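3-deoxy-D-manno-octulosonate 8-phosphate phosphatase KdsC (Xanthomonas campestris pv. campestris, PDB 4NAV) probably hydrolyses 3-deoxy-D-manno-octulosonate 8-phosphate to 3-deoxy-D-manno-octulosonate and inorganic phosphate, a magnesium-dependent step in lipopolysaccharide biosynthesis. Local coordinates at residues L131-A136 with W148-R153; V20-F25 with D111-M116; V66-A71 with L86-G91; S4-L9 with C163-A168. All blocks are in the same frame, centred on the assembly; numbering follows the deposited sequence.

In the fold
Interactions 1, 2 and 3 share one parallel five-stranded sheet, ordered 87-90, 65-70, 22-25, 113-116 and 131-133. Interaction 3 joins the first two strands, interaction 2 the next two; their centres lie about 13 Å apart, with backbone hydrogen bonds from Ala23 and Phe25 to Ala67. Val133 and Leu131 likewise hydrogen-bond by backbone to Phe115 and Val113, respectively, tying interaction 1 to 2. Interaction 4 lies outside the sheet, with helix 158-169 touching both Trp148 and Leu114. Along the chain it spans the others; interaction 3 closes within interaction 2 and before interaction 1. The predicted magnesium and substrate aspartates follow strands 22-25 and 113-116, which set them at one end of the sheet, the probable active site.

Interaction 1. Residues L131-A136 with W148-R153; sequences LPVAPA and WHTRAR
Ala134 is held to the 148-153 loop through both of its backbone polar atoms: its N donates to Trp148 O at 3.1 Å, and its O receives Thr150 N, also at 3.1 Å. The first bond is nearly straight at the hydrogen (166°). Two residues on, Ala136 N donates to Ala152 O at 3.2 Å. That carbonyl takes a second donor, Thr150 OG1, at 2.7 Å, so one oxygen joins the end of 131-136 to Thr150 and Ala152 of the loop. With a chi1 of 61°, Thr150 places OG1 between its own backbone N and carbonyl carbon, where it also faces the CA of Pro135. The two bonds of Ala134 make a single bridge, Ala134 with His149, where the chain runs on from strand 131-133, an outer strand of the parallel sheet of this HAD-like fold. Pro135 also packs on Asp118, predicted to bind magnesium, which brings this end of the contact close to the probable active site. Further back, Val133 CG2 lies over one face of the Trp148 indole, 3.7 Å from the centroid of the five-membered ring, a CH-pi contact, while CB of the same valine approaches Trp148 CE3. Leu131 comes to the six-membered part of the indole, with CG in plane at the ring edge and CD2 3.7 Å from Trp148 CZ3. Val165 and Leu13 touch the same tryptophan from helices 158-169 and 11-17.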
loop_
_atom_site.group_PDB
_atom_site.type_symbol
_atom_site.label_atom_id
_atom_site.label_comp_id
_atom_site.label_asym_id
_atom_site.label_seq_id
_atom_site.Cartn_x
_atom_site.Cartn_y
_atom_site.Cartn_z
ATOM N N LEU A 131 29.268 -10.218 1.152
ATOM C CA LEU A 131 28.213 -10.021 0.157
ATOM C C LEU A 131 27.132 -9.025 0.619
ATOM O O LEU A 131 26.107 -9.412 1.180
ATOM C CB LEU A 131 27.574 -11.352 -0.209
ATOM C CG LEU A 131 26.584 -11.297 -1.380
ATOM C CD1 LEU A 131 27.144 -10.512 -2.568
ATOM C CD2 LEU A 131 26.212 -12.699 -1.827
ATOM N N PRO A 132 27.377 -7.733 0.417
ATOM C CA PRO A 132 26.347 -6.762 0.702
ATOM C C PRO A 132 25.305 -6.765 -0.400
ATOM O O PRO A 132 25.632 -7.028 -1.546
ATOM C CB PRO A 132 27.119 -5.444 0.712
ATOM C CG PRO A 132 28.237 -5.653 -0.206
ATOM C CD PRO A 132 28.587 -7.117 -0.151
ATOM N N VAL A 133 24.070 -6.438 -0.070
ATOM C CA VAL A 133 23.022 -6.314 -1.094
ATOM C C VAL A 133 21.997 -5.250 -0.616
ATOM O O VAL A 133 21.777 -5.052 0.581
ATOM C CB VAL A 133 22.386 -7.697 -1.424
ATOM C CG1 VAL A 133 21.899 -8.425 -0.161
ATOM C CG2 VAL A 133 21.263 -7.552 -2.412
ATOM N N ALA A 134 21.439 -4.512 -1.561
ATOM C CA ALA A 134 20.461 -3.458 -1.247
ATOM C C ALA A 134 19.229 -3.572 -2.126
ATOM O O ALA A 134 19.338 -3.932 -3.316
ATOM C CB ALA A 134 21.065 -2.108 -1.446
ATOM N N PRO A 135 18.053 -3.326 -1.543
ATOM C CA PRO A 135 16.861 -3.402 -2.339
ATOM C C PRO A 135 16.780 -2.224 -3.329
ATOM O O PRO A 135 17.589 -1.283 -3.259
ATOM C CB PRO A 135 15.768 -3.350 -1.303
ATOM C CG PRO A 135 16.345 -2.571 -0.176
ATOM C CD PRO A 135 17.775 -2.950 -0.150
ATOM N N ALA A 136 15.830 -2.280 -4.250
ATOM C CA ALA A 136 15.716 -1.237 -5.288
ATOM C C ALA A 136 15.356 0.120 -4.692
ATOM O O ALA A 136 15.806 1.139 -5.170
ATOM C CB ALA A 136 14.691 -1.639 -6.337
ATOM N N TRP A 148 25.332 -5.093 -5.722
ATOM C CA TRP A 148 24.150 -5.931 -5.956
ATOM C C TRP A 148 22.861 -5.244 -5.495
ATOM O O TRP A 148 22.664 -5.017 -4.309
ATOM C CB TRP A 148 24.327 -7.305 -5.302
ATOM C CG TRP A 148 23.185 -8.223 -5.480
ATOM C CD1 TRP A 148 22.178 -8.138 -6.391
ATOM C CD2 TRP A 148 22.956 -9.419 -4.748
ATOM N NE1 TRP A 148 21.304 -9.193 -6.240
ATOM C CE2 TRP A 148 21.775 -9.996 -5.239
ATOM C CE3 TRP A 148 23.633 -10.050 -3.710
ATOM C CZ2 TRP A 148 21.270 -11.153 -4.734
ATOM C CZ3 TRP A 148 23.119 -11.194 -3.191
ATOM C CH2 TRP A 148 21.943 -11.733 -3.698
ATOM N N HIS A 149 21.993 -4.911 -6.446
ATOM C CA HIS A 149 20.691 -4.344 -6.149
ATOM C C HIS A 149 19.650 -5.323 -6.617
ATOM O O HIS A 149 19.731 -5.778 -7.734
ATOM C CB HIS A 149 20.492 -3.028 -6.912
ATOM C CG HIS A 149 21.514 -1.971 -6.605
ATOM N ND1 HIS A 149 21.435 -0.694 -7.115
ATOM C CD2 HIS A 149 22.634 -1.996 -5.841
ATOM C CE1 HIS A 149 22.464 0.018 -6.687
ATOM N NE2 HIS A 149 23.204 -0.749 -5.909
ATOM N N THR A 150 18.657 -5.623 -5.796
ATOM C CA THR A 150 17.562 -6.425 -6.253
ATOM C C THR A 150 16.690 -5.631 -7.212
ATOM O O THR A 150 16.556 -4.408 -7.123
ATOM C CB THR A 150 16.695 -6.922 -5.081
ATOM O OG1 THR A 150 16.122 -5.821 -4.355
ATOM C CG2 THR A 150 17.539 -7.776 -4.136
ATOM N N ARG A 151 16.035 -6.339 -8.110
ATOM C CA ARG A 151 15.013 -5.708 -8.931
ATOM C C ARG A 151 13.845 -5.238 -8.045
ATOM O O ARG A 151 13.325 -4.174 -8.250
ATOM C CB ARG A 151 14.520 -6.666 -10.027
ATOM C CG ARG A 151 15.462 -6.771 -11.218
ATOM C CD ARG A 151 15.255 -8.053 -12.027
ATOM N NE ARG A 151 16.215 -9.108 -11.660
ATOM C CZ ARG A 151 15.951 -10.224 -10.965
ATOM N NH1 ARG A 151 14.722 -10.512 -10.526
ATOM N NH2 ARG A 151 16.939 -11.077 -10.706
ATOM N N ALA A 152 13.431 -6.052 -7.086
ATOM C CA ALA A 152 12.253 -5.736 -6.273
ATOM C C ALA A 152 12.567 -4.795 -5.126
ATOM O O ALA A 152 13.706 -4.668 -4.687
ATOM C CB ALA A 152 11.597 -7.008 -5.734
ATOM N N ARG A 153 11.502 -4.206 -4.612
ATOM C CA ARG A 153 11.553 -3.250 -3.513
ATOM C C ARG A 153 11.407 -3.935 -2.171
ATOM O O ARG A 153 10.831 -5.023 -2.055
ATOM C CB ARG A 153 10.418 -2.213 -3.669
ATOM C CG ARG A 153 10.539 -1.401 -4.965
ATOM C CD ARG A 153 9.557 -0.273 -5.243
ATOM N NE ARG A 153 10.305 0.883 -5.755
ATOM C CZ ARG A 153 9.910 2.149 -5.673
ATOM N NH1 ARG A 153 8.775 2.474 -5.057
ATOM N NH2 ARG A 153 10.667 3.100 -6.204
#

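Interaction 2. Residues V20-F25 with D111-M116; sequences VRLACF and DQVLFM
Met116 crosses Phe25 at a slant, at the C-terminal end of two neighbouring parallel strands, 22-25 and 113-116. Its CB starts 3.9 Å from Phe25 CD1. CG is anti to the backbone N (chi1 -173°) and packs against Val133 O of the next strand. SD then comes 3.7 Å from both Phe25 CD1 and CE1, a Met-aromatic contact with the sulfur oblique to the ring, and CE leads away from it, toward Thr150 CG2 of the 148-153 loop. The side chain also packs on Ala158 and Val162 of helix 158-169. On the reverse face, Cys24 CB meets Phe115 CD1 at 3.6 Å, and Leu22 lies side by side with Val113 under helix 95-105. These are adjacent inner strands of the Rossmann-like HAD core, leading to Asp26 and Asp118, both predicted to bind magnesium. Between the backbones, Leu114 N donates to Leu22 O, Cys24 N to Leu114 O at 2.8 Å, and Met116 N to Cys24 O. At the N-terminal end Gln112 O accepts both Arg21 N (3.0 Å) and Leu22 N (3.3 Å). The peptide groups thus carry the polar bonding across this buried contact, while both sheet faces offer mainly apolar atoms to the covering helices.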
loop_
_atom_site.group_PDB
_atom_site.type_symbol
_atom_site.label_atom_id
_atom_site.label_comp_id
_atom_site.label_asym_id
_atom_site.label_seq_id
_atom_site.Cartn_x
_atom_site.Cartn_y
_atom_site.Cartn_z
ATOM N N VAL A 20 27.963 -18.239 1.279
ATOM C CA VAL A 20 27.244 -17.574 2.329
ATOM C C VAL A 20 26.739 -18.573 3.358
ATOM O O VAL A 20 25.967 -19.448 3.045
ATOM C CB VAL A 20 26.038 -16.801 1.757
ATOM C CG1 VAL A 20 25.058 -16.402 2.861
ATOM C CG2 VAL A 20 26.520 -15.597 0.979
ATOM N N ARG A 21 27.143 -18.365 4.605
ATOM C CA ARG A 21 26.723 -19.189 5.729
ATOM C C ARG A 21 25.899 -18.415 6.719
ATOM O O ARG A 21 25.213 -19.003 7.573
ATOM C CB ARG A 21 27.953 -19.741 6.443
ATOM C CG ARG A 21 28.897 -20.494 5.512
ATOM C CD ARG A 21 28.512 -21.890 5.095
ATOM N NE ARG A 21 27.136 -22.303 5.368
ATOM C CZ ARG A 21 26.264 -22.888 4.528
ATOM N NH1 ARG A 21 26.503 -23.101 3.235
ATOM N NH2 ARG A 21 25.083 -23.262 5.005
ATOM N N LEU A 22 25.993 -17.098 6.653
ATOM C CA LEU A 22 25.210 -16.256 7.553
ATOM C C LEU A 22 24.598 -15.157 6.715
ATOM O O LEU A 22 25.293 -14.458 5.974
ATOM C CB LEU A 22 26.095 -15.703 8.656
ATOM C CG LEU A 22 25.480 -14.583 9.504
ATOM C CD1 LEU A 22 24.394 -15.141 10.398
ATOM C CD2 LEU A 22 26.540 -13.902 10.339
ATOM N N ALA A 23 23.280 -15.013 6.824
ATOM C CA ALA A 23 22.538 -13.991 6.069
ATOM C C ALA A 23 21.865 -13.053 7.049
ATOM O O ALA A 23 21.020 -13.485 7.836
ATOM C CB ALA A 23 21.504 -14.645 5.175
ATOM N N CYS A 24 22.238 -11.774 7.015
ATOM C CA CYS A 24 21.687 -10.793 7.951
ATOM C C CYS A 24 20.858 -9.806 7.203
ATOM O O CYS A 24 21.220 -9.408 6.109
ATOM C CB CYS A 24 22.806 -10.046 8.651
ATOM S SG CYS A 24 23.953 -11.110 9.530
ATOM N N PHE A 25 19.767 -9.354 7.807
ATOM C CA PHE A 25 18.829 -8.465 7.144
ATOM C C PHE A 25 18.436 -7.316 8.044
ATOM O O PHE A 25 17.949 -7.532 9.150
ATOM C CB PHE A 25 17.565 -9.231 6.789
ATOM C CG PHE A 25 17.769 -10.288 5.760
ATOM C CD1 PHE A 25 17.440 -10.066 4.427
ATOM C CD2 PHE A 25 18.307 -11.506 6.126
ATOM C CE1 PHE A 25 17.625 -11.045 3.478
ATOM C CE2 PHE A 25 18.503 -12.489 5.185
ATOM C CZ PHE A 25 18.163 -12.264 3.862
ATOM N N ASP A 111 33.884 -12.860 5.149
ATOM C CA ASP A 111 33.695 -13.200 3.749
ATOM C C ASP A 111 32.630 -14.280 3.553
ATOM O O ASP A 111 32.297 -14.611 2.430
ATOM C CB ASP A 111 35.019 -13.530 3.052
ATOM C CG ASP A 111 35.491 -14.953 3.291
ATOM O OD1 ASP A 111 35.354 -15.504 4.402
ATOM O OD2 ASP A 111 36.054 -15.536 2.350
ATOM N N GLN A 112 32.088 -14.822 4.634
ATOM C CA GLN A 112 31.026 -15.817 4.554
ATOM C C GLN A 112 29.670 -15.228 4.956
ATOM O O GLN A 112 28.727 -15.951 5.218
ATOM C CB GLN A 112 31.356 -16.998 5.465
ATOM C CG GLN A 112 32.655 -17.701 5.143
ATOM C CD GLN A 112 33.034 -18.720 6.216
ATOM O OE1 GLN A 112 33.503 -18.350 7.308
ATOM N NE2 GLN A 112 32.882 -19.997 5.905
ATOM N N VAL A 113 29.576 -13.908 4.979
ATOM C CA VAL A 113 28.402 -13.221 5.466
ATOM C C VAL A 113 27.761 -12.374 4.372
ATOM O O VAL A 113 28.446 -11.711 3.595
ATOM C CB VAL A 113 28.775 -12.280 6.616
ATOM C CG1 VAL A 113 27.533 -11.629 7.204
ATOM C CG2 VAL A 113 29.542 -13.033 7.685
ATOM N N LEU A 114 26.436 -12.409 4.336
ATOM C CA LEU A 114 25.642 -11.582 3.465
ATOM C C LEU A 114 24.898 -10.601 4.320
ATOM O O LEU A 114 24.379 -10.981 5.385
ATOM C CB LEU A 114 24.605 -12.419 2.754
ATOM C CG LEU A 114 23.587 -11.639 1.907
ATOM C CD1 LEU A 114 23.203 -12.505 0.721
ATOM C CD2 LEU A 114 22.354 -11.185 2.665
ATOM N N PHE A 115 24.817 -9.347 3.884
ATOM C CA PHE A 115 24.055 -8.345 4.622
ATOM C C PHE A 115 23.200 -7.552 3.686
ATOM O O PHE A 115 23.684 -7.056 2.664
ATOM C CB PHE A 115 24.975 -7.391 5.380
ATOM C CG PHE A 115 24.263 -6.581 6.430
ATOM C CD1 PHE A 115 24.357 -6.925 7.779
ATOM C CD2 PHE A 115 23.499 -5.513 6.078
ATOM C CE1 PHE A 115 23.705 -6.206 8.747
ATOM C CE2 PHE A 115 22.819 -4.797 7.040
ATOM C CZ PHE A 115 22.933 -5.134 8.378
ATOM N N MET A 116 21.932 -7.407 4.021
ATOM C CA MET A 116 21.032 -6.633 3.206
ATOM C C MET A 116 20.486 -5.469 4.002
ATOM O O MET A 116 19.891 -5.675 5.065
ATOM C CB MET A 116 19.892 -7.497 2.757
ATOM C CG MET A 116 18.978 -6.828 1.772
ATOM S SD MET A 116 17.669 -7.965 1.376
ATOM C CE MET A 116 17.047 -7.231 -0.132
#

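Interaction 3. Residues V66-A71 with L86-G91; sequences VALITA and LHVQIG
Val66 opens the contact by lying beside Leu86, both side chains pointing the same way, with Val66 CG1 3.8 Å from Leu86 CG. CG1 is anti to the valine backbone N (chi1 179°), and this turns it to the leucine. The two segments belong to a beta-alpha-beta unit in which strand 65-70 runs through helix 75-84 into strand 87-90, a parallel neighbour and an outermost strand of the sheet in this chain. The first backbone link, His87 N to Val66 O, is weak and bent. Ala67 pairs with His87, and its CA-H points at His87 O, while its own backbone bonds to Ala23 and Phe25 on the other side. Leu68 is gripped at both ends: its N donates to His87 O at 3.0 Å, and its O accepts Gln89 N at 3.0 Å. The leucine side chain turns to the same face as Val88, with Leu68 CB 4.3 Å from Val88 CG1, and its CD2 reaches Leu86 CD2. Ile69 and Gln89 stand on the opposite face, where helix 95-105 covers them through Val99, Ala98 and Leu102. At Thr70 the N donates to Gln89 O in a longer but straight bond of 3.3 Å (171°). The threonine lies near Asp26 and Asp28, predicted to bind magnesium and substrate. Its CG2 sits 3.8 Å from Ile90 CG1. Beyond the strands, at Ala71, the carbonyl O receives the CA-H of Gly91, which has a positive phi of 66°, at a CA-to-O distance of 3.0 Å.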
loop_
_atom_site.group_PDB
_atom_site.type_symbol
_atom_site.label_atom_id
_atom_site.label_comp_id
_atom_site.label_asym_id
_atom_site.label_seq_id
_atom_site.Cartn_x
_atom_site.Cartn_y
_atom_site.Cartn_z
ATOM N N VAL A 66 20.215 -17.329 9.713
ATOM C CA VAL A 66 19.569 -16.075 9.370
ATOM C C VAL A 66 19.375 -15.185 10.594
ATOM O O VAL A 66 18.977 -15.637 11.657
ATOM C CB VAL A 66 18.227 -16.326 8.708
ATOM C CG1 VAL A 66 17.540 -15.006 8.384
ATOM C CG2 VAL A 66 18.440 -17.149 7.437
ATOM N N ALA A 67 19.694 -13.912 10.440
ATOM C CA ALA A 67 19.605 -12.982 11.542
ATOM C C ALA A 67 18.967 -11.693 11.084
ATOM O O ALA A 67 19.226 -11.231 9.975
ATOM C CB ALA A 67 20.977 -12.697 12.089
ATOM N N LEU A 68 18.101 -11.140 11.915
ATOM C CA LEU A 68 17.530 -9.811 11.680
ATOM C C LEU A 68 18.239 -8.844 12.601
ATOM O O LEU A 68 18.515 -9.184 13.747
ATOM C CB LEU A 68 16.047 -9.795 12.007
ATOM C CG LEU A 68 15.212 -10.912 11.405
ATOM C CD1 LEU A 68 13.744 -10.696 11.722
ATOM C CD2 LEU A 68 15.425 -11.002 9.909
ATOM N N ILE A 69 18.571 -7.665 12.091
ATOM C CA ILE A 69 19.359 -6.709 12.855
ATOM C C ILE A 69 18.773 -5.330 12.695
ATOM O O ILE A 69 18.749 -4.777 11.600
ATOM C CB ILE A 69 20.832 -6.724 12.433
ATOM C CG1 ILE A 69 21.345 -8.182 12.429
ATOM C CG2 ILE A 69 21.651 -5.840 13.357
ATOM C CD1 ILE A 69 22.848 -8.351 12.399
ATOM N N THR A 70 18.275 -4.800 13.804
ATOM C CA THR A 70 17.596 -3.520 13.829
ATOM C C THR A 70 18.142 -2.662 14.976
ATOM O O THR A 70 18.495 -3.173 16.051
ATOM C CB THR A 70 16.068 -3.697 13.986
ATOM O OG1 THR A 70 15.480 -2.473 14.439
ATOM C CG2 THR A 70 15.729 -4.795 14.994
ATOM N N ALA A 71 18.221 -1.361 14.728
ATOM C CA ALA A 71 18.570 -0.386 15.758
ATOM C C ALA A 71 17.369 -0.105 16.678
ATOM O O ALA A 71 17.550 0.210 17.856
ATOM C CB ALA A 71 19.056 0.903 15.117
ATOM N N LEU A 86 14.124 -17.527 13.281
ATOM C CA LEU A 86 15.398 -16.863 13.003
ATOM C C LEU A 86 15.923 -16.089 14.211
ATOM O O LEU A 86 15.151 -15.650 15.059
ATOM C CB LEU A 86 15.289 -15.872 11.842
ATOM C CG LEU A 86 14.544 -16.057 10.517
ATOM C CD1 LEU A 86 13.782 -17.351 10.272
ATOM C CD2 LEU A 86 13.602 -14.902 10.361
ATOM N N HIS A 87 17.243 -15.922 14.286
ATOM C CA HIS A 87 17.862 -15.074 15.303
ATOM C C HIS A 87 17.508 -13.638 15.061
ATOM O O HIS A 87 17.418 -13.217 13.914
ATOM C CB HIS A 87 19.387 -15.070 15.177
ATOM C CG HIS A 87 20.119 -14.908 16.473
ATOM N ND1 HIS A 87 20.447 -13.671 16.982
ATOM C CD2 HIS A 87 20.622 -15.818 17.340
ATOM C CE1 HIS A 87 21.100 -13.822 18.120
ATOM N NE2 HIS A 87 21.219 -15.116 18.362
ATOM N N VAL A 88 17.447 -12.880 16.157
ATOM C CA VAL A 88 17.175 -11.454 16.125
ATOM C C VAL A 88 18.100 -10.740 17.107
ATOM O O VAL A 88 18.409 -11.262 18.168
ATOM C CB VAL A 88 15.723 -11.168 16.511
ATOM C CG1 VAL A 88 15.384 -9.723 16.236
ATOM C CG2 VAL A 88 14.785 -12.087 15.750
ATOM N N GLN A 89 18.567 -9.556 16.721
ATOM C CA GLN A 89 19.363 -8.702 17.596
ATOM C C GLN A 89 18.804 -7.306 17.471
ATOM O O GLN A 89 18.735 -6.724 16.394
ATOM C CB GLN A 89 20.856 -8.744 17.258
ATOM C CG GLN A 89 21.582 -9.899 17.932
ATOM C CD GLN A 89 23.083 -9.868 17.713
ATOM O OE1 GLN A 89 23.583 -9.249 16.766
ATOM N NE2 GLN A 89 23.814 -10.560 18.575
ATOM N N ILE A 90 18.380 -6.783 18.602
ATOM C CA ILE A 90 17.556 -5.613 18.614
ATOM C C ILE A 90 18.287 -4.496 19.334
ATOM O O ILE A 90 19.101 -4.747 20.227
ATOM C CB ILE A 90 16.212 -5.984 19.274
ATOM C CG1 ILE A 90 15.102 -5.097 18.754
ATOM C CG2 ILE A 90 16.296 -5.970 20.803
ATOM C CD1 ILE A 90 13.737 -5.677 19.011
ATOM N N GLY A 91 17.998 -3.268 18.924
ATOM C CA GLY A 91 18.562 -2.092 19.561
ATOM C C GLY A 91 20.059 -1.989 19.367
ATOM O O GLY A 91 20.785 -1.631 20.278
#

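Interaction 4. Residues S4-L9 with C163-A168; sequences SPLQDL and CDVVLA
The puckered pyrrolidine ring of Pro5 meets helix 158-169 with its carbon atoms, in a contact where no aromatic ring takes part. Its CG lies 3.6 Å from Asp164 O and 3.7 Å from Asp164 CB, and the two side chains cross at about a right angle. From the same ring, CB comes to Val165 CG2 at 3.9 Å and CD to Ala168 CB. The flat group here, the Asp164 carboxylate, does its polar work away from the proline: OD1 makes a salt bridge with Arg160, and OD2 is hydrogen-bonded to Tyr3 OH. His139 of a second subunit packs on this aspartate too. Next to Pro5, Leu6 lays its branch over the helix surface. CG is anti to the carbonyl carbon (chi1 -62°) and stands 3.6 Å from Ala168 CB, while CD2 reaches Val165 O at 3.6 Å. Leu9 then meets Val165 tip to tip, CD2 to CG2 at 3.7 Å. The segment is shaped for this by two successive turns, a type I from Ser4 to Gln7 and a type II from Leu6 to Leu9. Ser4 OG adds an ST turn by accepting Leu6 N at 3.2 Å. The N-terminal loop folds against the helix just ahead of helix 11-17, far from the predicted metal and substrate sites. Not one hydrogen bond crosses between the segments: apolar side-chain carbons packing on one another and on the helix carbonyls carry the contact, so it rests on shape and burial, while backbone bonds such as Gln7 N to Ser4 O and Ala168 N to Asp164 O stay within each segment.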
loop_
_atom_site.group_PDB
_atom_site.type_symbol
_atom_site.label_atom_id
_atom_site.label_comp_id
_atom_site.label_asym_id
_atom_site.label_seq_id
_atom_site.Cartn_x
_atom_site.Cartn_y
_atom_site.Cartn_z
ATOM N N SER A 4 15.813 -18.588 -13.498
ATOM C CA SER A 4 16.989 -18.818 -12.711
ATOM C C SER A 4 17.396 -17.535 -12.102
ATOM O O SER A 4 17.744 -16.599 -12.811
ATOM C CB SER A 4 18.176 -19.358 -13.484
ATOM O OG SER A 4 19.259 -19.584 -12.551
ATOM N N PRO A 5 17.399 -17.491 -10.772
ATOM C CA PRO A 5 17.812 -16.267 -10.106
ATOM C C PRO A 5 19.223 -15.860 -10.519
ATOM O O PRO A 5 19.565 -14.683 -10.393
ATOM C CB PRO A 5 17.756 -16.627 -8.626
ATOM C CG PRO A 5 16.928 -17.854 -8.561
ATOM C CD PRO A 5 17.164 -18.586 -9.823
ATOM N N LEU A 6 20.001 -16.813 -11.043
ATOM C CA LEU A 6 21.415 -16.592 -11.321
ATOM C C LEU A 6 21.742 -16.034 -12.686
ATOM O O LEU A 6 22.850 -15.526 -12.905
ATOM C CB LEU A 6 22.173 -17.896 -11.159
ATOM C CG LEU A 6 22.120 -18.485 -9.762
ATOM C CD1 LEU A 6 23.070 -19.675 -9.707
ATOM C CD2 LEU A 6 22.503 -17.445 -8.719
ATOM N N GLN A 7 20.827 -16.114 -13.636
ATOM C CA GLN A 7 21.212 -15.568 -14.946
ATOM C C GLN A 7 21.178 -14.038 -14.846
ATOM O O GLN A 7 20.496 -13.433 -13.984
ATOM C CB GLN A 7 20.502 -16.202 -16.170
ATOM C CG GLN A 7 19.020 -15.962 -16.367
ATOM C CD GLN A 7 18.581 -16.647 -17.660
ATOM O OE1 GLN A 7 18.216 -16.017 -18.673
ATOM N NE2 GLN A 7 18.666 -17.957 -17.638
ATOM N N ASP A 8 22.020 -13.432 -15.652
ATOM C CA ASP A 8 22.221 -11.993 -15.608
ATOM C C ASP A 8 22.910 -11.524 -14.341
ATOM O O ASP A 8 22.926 -10.338 -14.061
ATOM C CB ASP A 8 20.894 -11.263 -15.816
ATOM C CG ASP A 8 20.127 -11.789 -17.018
ATOM O OD1 ASP A 8 20.761 -12.041 -18.080
ATOM O OD2 ASP A 8 18.899 -11.984 -16.884
ATOM N N LEU A 9 23.504 -12.437 -13.584
ATOM C CA LEU A 9 24.311 -12.063 -12.419
ATOM C C LEU A 9 25.750 -12.411 -12.680
ATOM O O LEU A 9 26.043 -13.398 -13.316
ATOM C CB LEU A 9 23.853 -12.813 -11.206
ATOM C CG LEU A 9 22.883 -12.106 -10.260
ATOM C CD1 LEU A 9 21.797 -11.278 -10.954
ATOM C CD2 LEU A 9 22.301 -13.156 -9.313
ATOM N N CYS A 163 17.222 -14.434 -1.204
ATOM C CA CYS A 163 17.176 -15.831 -0.825
ATOM C C CYS A 163 17.268 -16.750 -2.053
ATOM O O CYS A 163 18.085 -17.663 -2.099
ATOM C CB CYS A 163 15.921 -16.098 -0.038
ATOM S SG CYS A 163 15.862 -15.236 1.579
ATOM N N ASP A 164 16.487 -16.462 -3.083
ATOM C CA ASP A 164 16.502 -17.305 -4.277
ATOM C C ASP A 164 17.888 -17.399 -4.928
ATOM O O ASP A 164 18.344 -18.494 -5.283
ATOM C CB ASP A 164 15.506 -16.789 -5.277
ATOM C CG ASP A 164 14.069 -16.924 -4.803
ATOM O OD1 ASP A 164 13.802 -17.687 -3.846
ATOM O OD2 ASP A 164 13.188 -16.300 -5.435
ATOM N N VAL A 165 18.611 -16.283 -4.972
ATOM C CA VAL A 165 19.959 -16.282 -5.519
ATOM C C VAL A 165 20.892 -17.200 -4.732
ATOM O O VAL A 165 21.582 -18.072 -5.297
ATOM C CB VAL A 165 20.540 -14.865 -5.523
ATOM C CG1 VAL A 165 22.057 -14.892 -5.674
ATOM C CG2 VAL A 165 19.872 -14.037 -6.624
ATOM N N VAL A 166 20.857 -17.033 -3.408
ATOM C CA VAL A 166 21.747 -17.761 -2.538
ATOM C C VAL A 166 21.462 -19.255 -2.636
ATOM O O VAL A 166 22.365 -20.072 -2.873
ATOM C CB VAL A 166 21.608 -17.260 -1.106
ATOM C CG1 VAL A 166 22.385 -18.153 -0.137
ATOM C CG2 VAL A 166 22.158 -15.863 -1.004
ATOM N N LEU A 167 20.192 -19.601 -2.482
ATOM C CA LEU A 167 19.765 -20.977 -2.637
ATOM C C LEU A 167 20.169 -21.544 -4.023
ATOM O O LEU A 167 20.744 -22.629 -4.103
ATOM C CB LEU A 167 18.272 -21.066 -2.430
ATOM C CG LEU A 167 17.820 -20.756 -0.984
ATOM C CD1 LEU A 167 16.319 -20.594 -0.896
ATOM C CD2 LEU A 167 18.269 -21.883 -0.060
ATOM N N ALA A 168 19.974 -20.767 -5.095
ATOM C CA ALA A 168 20.357 -21.258 -6.417
ATOM C C ALA A 168 21.878 -21.491 -6.489
ATOM O O ALA A 168 22.332 -22.486 -7.016
ATOM C CB ALA A 168 19.936 -20.270 -7.488
#